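Local coordinates for replication initiation and membrane attachment protein (Geobacillus stearothermophilus 10, PDB 5WTN) that acts as a tetrameric primosomal protein in bacterial DNA replication and forms a complex with a primosomal re-initiation protein, at the interface of chains A and B and the interface of chains A and C. Numbering follows the deposited sequence. Chains: chain A/B/C, Replication initiation and membrane attachment protein.

Contact 1: the interface of chains A and B. Residues chain A 156-160, 164; chain B 82, 85-86, 90-92.
A:Thr158 packs into the angle between B:Glu85 and the backbone of B:Leu90, B:Asp91 and B:Thr92. This is the tight part of the contact. The hydroxyl A:Thr158 OG1 accepts a bond from the backbone B:Thr92 N at 3.0 Å. A:Gln156 NE2, the side-chain amide of the same chain, also donates to A:Thr158 OG1, at 3.2 Å. The methyl CG2 lies anti to the backbone N (OG1 at chi1 -34°), which turns it toward chain B. A:Thr158 CG2 rests 3.4 Å from B:Glu85 CB. Next to it, A:Val157 N donates to B:Thr92 O at 2.9 Å. The carboxylate of B:Glu85 comes from an extended chain and caps the A loop. B:Glu85 OE1 takes the backbone A:Arg159 N on its anti side, tilted from the carboxylate plane, at 2.9 Å, with a nearly straight bond (169° at H). Its other oxygen, OE2, is met from above the carboxylate plane by the hydroxyl of B:Thr92, which helps fix the group.

The A:Arg159 side is looser. The bent A:Arg159 chain lays CG 3.6 Å from B:Leu82 CD2. A:Arg159 NH1 stays 4.6 Å from B:Glu85 OE1, so the opposite charges do not pair directly. A:Val164 touches the B:Leu82 carbonyl with its methyls.

On chain A the site is the loop after strand 154-156, plus the end of helix 161-164. On chain B it is the end of helix 74-87 and the start of strand 90-95.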
loop_
_atom_site.group_PDB
_atom_site.type_symbol
_atom_site.label_atom_id
_atom_site.label_comp_id
_atom_site.label_asym_id
_atom_site.label_seq_id
_atom_site.Cartn_x
_atom_site.Cartn_y
_atom_site.Cartn_z
ATOM N N GLN A 156 -22.629 -13.252 -19.046
ATOM C CA GLN A 156 -21.168 -13.345 -19.116
ATOM C C GLN A 156 -20.679 -13.663 -20.531
ATOM O O GLN A 156 -20.983 -14.716 -21.099
ATOM C CB GLN A 156 -20.640 -14.370 -18.097
ATOM C CG GLN A 156 -19.106 -14.451 -17.977
ATOM C CD GLN A 156 -18.635 -15.359 -16.832
ATOM O OE1 GLN A 156 -19.448 -15.875 -16.046
ATOM N NE2 GLN A 156 -17.321 -15.555 -16.732
ATOM N N VAL A 157 -19.985 -12.686 -21.106
ATOM C CA VAL A 157 -19.365 -12.781 -22.422
ATOM C C VAL A 157 -17.850 -13.014 -22.372
ATOM O O VAL A 157 -17.175 -12.908 -23.398
ATOM C CB VAL A 157 -19.718 -11.556 -23.293
ATOM C CG1 VAL A 157 -21.226 -11.357 -23.301
ATOM C CG2 VAL A 157 -19.025 -10.300 -22.761
ATOM N N THR A 158 -17.302 -13.236 -21.178
ATOM C CA THR A 158 -15.842 -13.367 -21.016
ATOM C C THR A 158 -15.214 -14.430 -21.910
ATOM O O THR A 158 -15.715 -15.551 -21.988
ATOM C CB THR A 158 -15.455 -13.753 -19.576
ATOM O OG1 THR A 158 -16.355 -13.153 -18.637
ATOM C CG2 THR A 158 -14.037 -13.295 -19.267
ATOM N N ARG A 159 -14.101 -14.098 -22.562
ATOM C CA ARG A 159 -13.338 -15.119 -23.308
ATOM C C ARG A 159 -12.527 -16.042 -22.387
ATOM O O ARG A 159 -12.089 -15.642 -21.294
ATOM C CB ARG A 159 -12.381 -14.498 -24.342
ATOM C CG ARG A 159 -13.025 -13.627 -25.415
ATOM C CD ARG A 159 -14.262 -14.276 -26.062
ATOM N NE ARG A 159 -14.405 -13.861 -27.459
ATOM C CZ ARG A 159 -14.870 -12.672 -27.852
ATOM N NH1 ARG A 159 -15.252 -11.764 -26.955
ATOM N NH2 ARG A 159 -14.955 -12.386 -29.151
ATOM N N SER A 160 -12.328 -17.275 -22.850
ATOM C CA SER A 160 -11.512 -18.260 -22.152
ATOM C C SER A 160 -10.067 -18.163 -22.615
ATOM O O SER A 160 -9.747 -17.377 -23.500
ATOM C CB SER A 160 -12.028 -19.656 -22.450
ATOM O OG SER A 160 -11.839 -19.973 -23.819
ATOM N N VAL A 164 -8.468 -16.994 -26.707
ATOM C CA VAL A 164 -7.511 -15.909 -26.968
ATOM C C VAL A 164 -6.066 -16.322 -27.247
ATOM O O VAL A 164 -5.262 -15.520 -27.734
ATOM C CB VAL A 164 -7.525 -14.951 -25.753
ATOM C CG1 VAL A 164 -6.795 -13.643 -26.035
ATOM C CG2 VAL A 164 -8.947 -14.676 -25.384
ATOM N N LEU B 82 -9.129 -8.668 -24.271
ATOM C CA LEU B 82 -9.414 -10.060 -24.467
ATOM C C LEU B 82 -8.355 -10.899 -23.776
ATOM O O LEU B 82 -8.639 -11.974 -23.257
ATOM C CB LEU B 82 -9.476 -10.375 -25.963
ATOM C CG LEU B 82 -10.734 -9.878 -26.668
ATOM C CD1 LEU B 82 -10.796 -10.431 -28.077
ATOM C CD2 LEU B 82 -11.969 -10.242 -25.887
ATOM N N GLU B 85 -9.238 -11.089 -20.128
ATOM C CA GLU B 85 -10.250 -12.117 -19.944
ATOM C C GLU B 85 -9.653 -13.533 -19.995
ATOM O O GLU B 85 -10.025 -14.399 -19.200
ATOM C CB GLU B 85 -11.368 -11.956 -20.974
ATOM C CG GLU B 85 -12.026 -10.584 -20.915
ATOM C CD GLU B 85 -13.032 -10.339 -22.047
ATOM O OE1 GLU B 85 -13.376 -11.300 -22.794
ATOM O OE2 GLU B 85 -13.478 -9.174 -22.171
ATOM N N GLY B 86 -8.728 -13.768 -20.922
ATOM C CA GLY B 86 -8.255 -15.116 -21.173
ATOM C C GLY B 86 -7.363 -15.616 -20.051
ATOM O O GLY B 86 -7.383 -16.797 -19.688
ATOM N N LEU B 90 -9.962 -10.473 -15.792
ATOM C CA LEU B 90 -11.152 -9.674 -16.035
ATOM C C LEU B 90 -12.332 -10.516 -16.446
ATOM O O LEU B 90 -12.204 -11.342 -17.328
ATOM C CB LEU B 90 -10.845 -8.639 -17.110
ATOM C CG LEU B 90 -12.014 -7.871 -17.727
ATOM C CD1 LEU B 90 -12.736 -7.069 -16.666
ATOM C CD2 LEU B 90 -11.524 -6.994 -18.865
ATOM N N ASP B 91 -13.484 -10.310 -15.818
ATOM C CA ASP B 91 -14.717 -10.950 -16.292
ATOM C C ASP B 91 -15.602 -9.896 -16.960
ATOM O O ASP B 91 -15.785 -8.797 -16.426
ATOM C CB ASP B 91 -15.490 -11.620 -15.151
ATOM C CG ASP B 91 -14.885 -12.943 -14.718
ATOM O OD1 ASP B 91 -14.123 -13.524 -15.512
ATOM O OD2 ASP B 91 -15.178 -13.410 -13.589
ATOM N N THR B 92 -16.144 -10.209 -18.127
ATOM C CA THR B 92 -16.933 -9.221 -18.840
ATOM C C THR B 92 -18.390 -9.650 -18.921
ATOM O O THR B 92 -18.687 -10.750 -19.383
ATOM C CB THR B 92 -16.404 -8.998 -20.263
ATOM O OG1 THR B 92 -14.994 -8.753 -20.226
ATOM C CG2 THR B 92 -17.129 -7.822 -20.924
#

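Contact 2: the interface of chains A and C. Residues chain A 44, 48, 69-72; chain C 35-36, 38-40.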
loop_
_atom_site.group_PDB
_atom_site.type_symbol
_atom_site.label_atom_id
_atom_site.label_comp_id
_atom_site.label_asym_id
_atom_site.label_seq_id
_atom_site.Cartn_x
_atom_site.Cartn_y
_atom_site.Cartn_z
ATOM N N ALA A 44 -0.855 -2.880 18.462
ATOM C CA ALA A 44 0.475 -2.307 18.289
ATOM C C ALA A 44 1.548 -3.390 18.215
ATOM O O ALA A 44 2.467 -3.286 17.404
ATOM C CB ALA A 44 0.788 -1.327 19.351
ATOM N N THR A 48 4.152 -3.726 15.288
ATOM C CA THR A 48 5.568 -3.842 15.559
ATOM C C THR A 48 6.160 -5.147 14.976
ATOM O O THR A 48 7.218 -5.124 14.344
ATOM C CB THR A 48 5.864 -3.644 17.069
ATOM O OG1 THR A 48 5.395 -2.347 17.473
ATOM C CG2 THR A 48 7.345 -3.744 17.353
ATOM N N LEU A 69 11.561 -0.808 21.117
ATOM C CA LEU A 69 10.716 -0.329 20.031
ATOM C C LEU A 69 9.342 0.168 20.515
ATOM O O LEU A 69 8.896 1.253 20.136
ATOM C CB LEU A 69 10.579 -1.399 18.952
ATOM C CG LEU A 69 11.843 -1.542 18.106
ATOM C CD1 LEU A 69 11.781 -2.739 17.157
ATOM C CD2 LEU A 69 12.052 -0.254 17.348
ATOM N N MET A 70 8.690 -0.611 21.370
ATOM C CA MET A 70 7.332 -0.295 21.791
ATOM C C MET A 70 7.291 0.559 23.036
ATOM O O MET A 70 6.239 1.116 23.376
ATOM C CB MET A 70 6.500 -1.574 22.003
ATOM C CG MET A 70 6.317 -2.403 20.736
ATOM S SD MET A 70 5.612 -3.989 21.057
ATOM C CE MET A 70 3.967 -3.401 21.373
ATOM N N GLN A 71 8.428 0.674 23.717
ATOM C CA GLN A 71 8.437 1.330 25.022
ATOM C C GLN A 71 7.431 0.664 25.990
ATOM O O GLN A 71 6.593 1.347 26.582
ATOM C CB GLN A 71 8.129 2.828 24.861
ATOM C CG GLN A 71 8.832 3.742 25.848
ATOM C CD GLN A 71 8.584 5.217 25.545
ATOM O OE1 GLN A 71 9.484 5.920 25.070
ATOM N NE2 GLN A 71 7.351 5.697 25.815
ATOM N N CYS A 72 7.514 -0.663 26.132
ATOM C CA CYS A 72 6.784 -1.395 27.177
ATOM C C CYS A 72 7.613 -2.526 27.807
ATOM O O CYS A 72 8.709 -2.854 27.343
ATOM C CB CYS A 72 5.444 -1.951 26.654
ATOM S SG CYS A 72 4.010 -1.332 27.638
ATOM N N GLN C 35 7.329 5.370 17.191
ATOM C CA GLN C 35 6.854 4.552 18.315
ATOM C C GLN C 35 7.817 4.466 19.511
ATOM O O GLN C 35 7.369 4.452 20.657
ATOM C CB GLN C 35 6.434 3.143 17.884
ATOM C CG GLN C 35 5.579 2.483 18.951
ATOM C CD GLN C 35 5.407 0.986 18.791
ATOM O OE1 GLN C 35 4.574 0.384 19.463
ATOM N NE2 GLN C 35 6.199 0.377 17.926
ATOM N N PRO C 36 9.138 4.381 19.244
ATOM C CA PRO C 36 10.080 4.378 20.358
ATOM C C PRO C 36 10.031 5.645 21.211
ATOM O O PRO C 36 10.406 5.592 22.379
ATOM C CB PRO C 36 11.415 4.274 19.649
ATOM C CG PRO C 36 11.113 3.486 18.428
ATOM C CD PRO C 36 9.811 4.016 17.980
ATOM N N ILE C 38 6.957 7.865 21.322
ATOM C CA ILE C 38 5.601 8.116 21.810
ATOM C C ILE C 38 4.943 6.899 22.456
ATOM O O ILE C 38 3.884 7.008 23.075
ATOM C CB ILE C 38 4.687 8.635 20.683
ATOM C CG1 ILE C 38 4.655 7.640 19.521
ATOM C CG2 ILE C 38 5.152 10.004 20.207
ATOM C CD1 ILE C 38 3.365 7.666 18.729
ATOM N N GLY C 39 5.573 5.739 22.301
ATOM C CA GLY C 39 5.045 4.504 22.852
ATOM C C GLY C 39 4.077 3.819 21.908
ATOM O O GLY C 39 3.652 4.400 20.909
ATOM N N CYS C 40 3.726 2.577 22.226
ATOM C CA CYS C 40 2.803 1.805 21.403
ATOM C C CYS C 40 1.364 2.261 21.614
ATOM O O CYS C 40 0.614 2.447 20.655
ATOM C CB CYS C 40 2.931 0.311 21.711
ATOM S SG CYS C 40 3.138 -0.074 23.465
#
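C:Gln35 reaches chain A tip first, and its side-chain amide donates to the hydroxyl of A:Thr48. The bond from C:Gln35 NE2 to A:Thr48 OG1 is 2.9 Å long and fairly straight (161° at H), with the oxygen in the plane of the amide. CG of C:Gln35 lies anti to the backbone N (chi1 -163°) and the chain is extended beyond it. This carries the amide across to helix 40-55 of chain A. On the way it runs alongside A:Met70, both side chains pointing the same way, with C:Gln35 OE1 3.5 Å from A:Met70 CG.

C:Cys40 also belongs to the first shell. C:Cys40 CB meets A:Ala44 CB, its methyl, at 3.6 Å. The A:Met70 chain bends at its last torsion (chi3 74°), and its CE closes on C:Cys40 CB at 3.9 Å. The carbonyl of A:Met70 receives weak hydrogen bonds from the backbone N and the thiol of C:Cys40. A:Leu69 lies side by side with the ring of C:Pro36, CD2 to CG at 4.0 Å. A:Gln71 OE1 is modelled against C:Pro36 O, but both can only accept, so this pairing is doubtful.

Further out, A:Thr48 OG1 donates to A:Ala44 O at 3.1 Å, one turn earlier in its helix. This bond sets the hydroxyl to receive C:Gln35. An alanine in place of C:Gln35 would probably leave A:Thr48 OG1 without its donor across the interface and open a gap beside A:Met70. A:Met70 ends helix 63-70, which puts its carbonyl in front of C:Cys40 at the start of helix 40-55.

The patch joins helices 40-55 and 63-70 of one copy to the end of helix 24-38 and the start of helix 40-55 of the other, in a two-fold symmetric interface. It probably helps to hold the DnaB tetramer together.

The centres of the C-alpha atoms of contact 1 and contact 2 lie about 49 Å apart. Chain A takes part in both, yet they share no residue. Contact 1 uses strand 154-156 and the loop after it on chain A, with helix 74-87 and strand 90-95 on chain B. Contact 2 uses helices 40-55 and 63-70 of chain A with helix 24-38 and the start of helix 40-55 of chain C. Each belongs to a two-fold symmetric interface, so each has a twin with the chains exchanged. One copy can therefore bind different neighbours through separate surfaces. Two such interfaces fit the tetramer reported for DnaB.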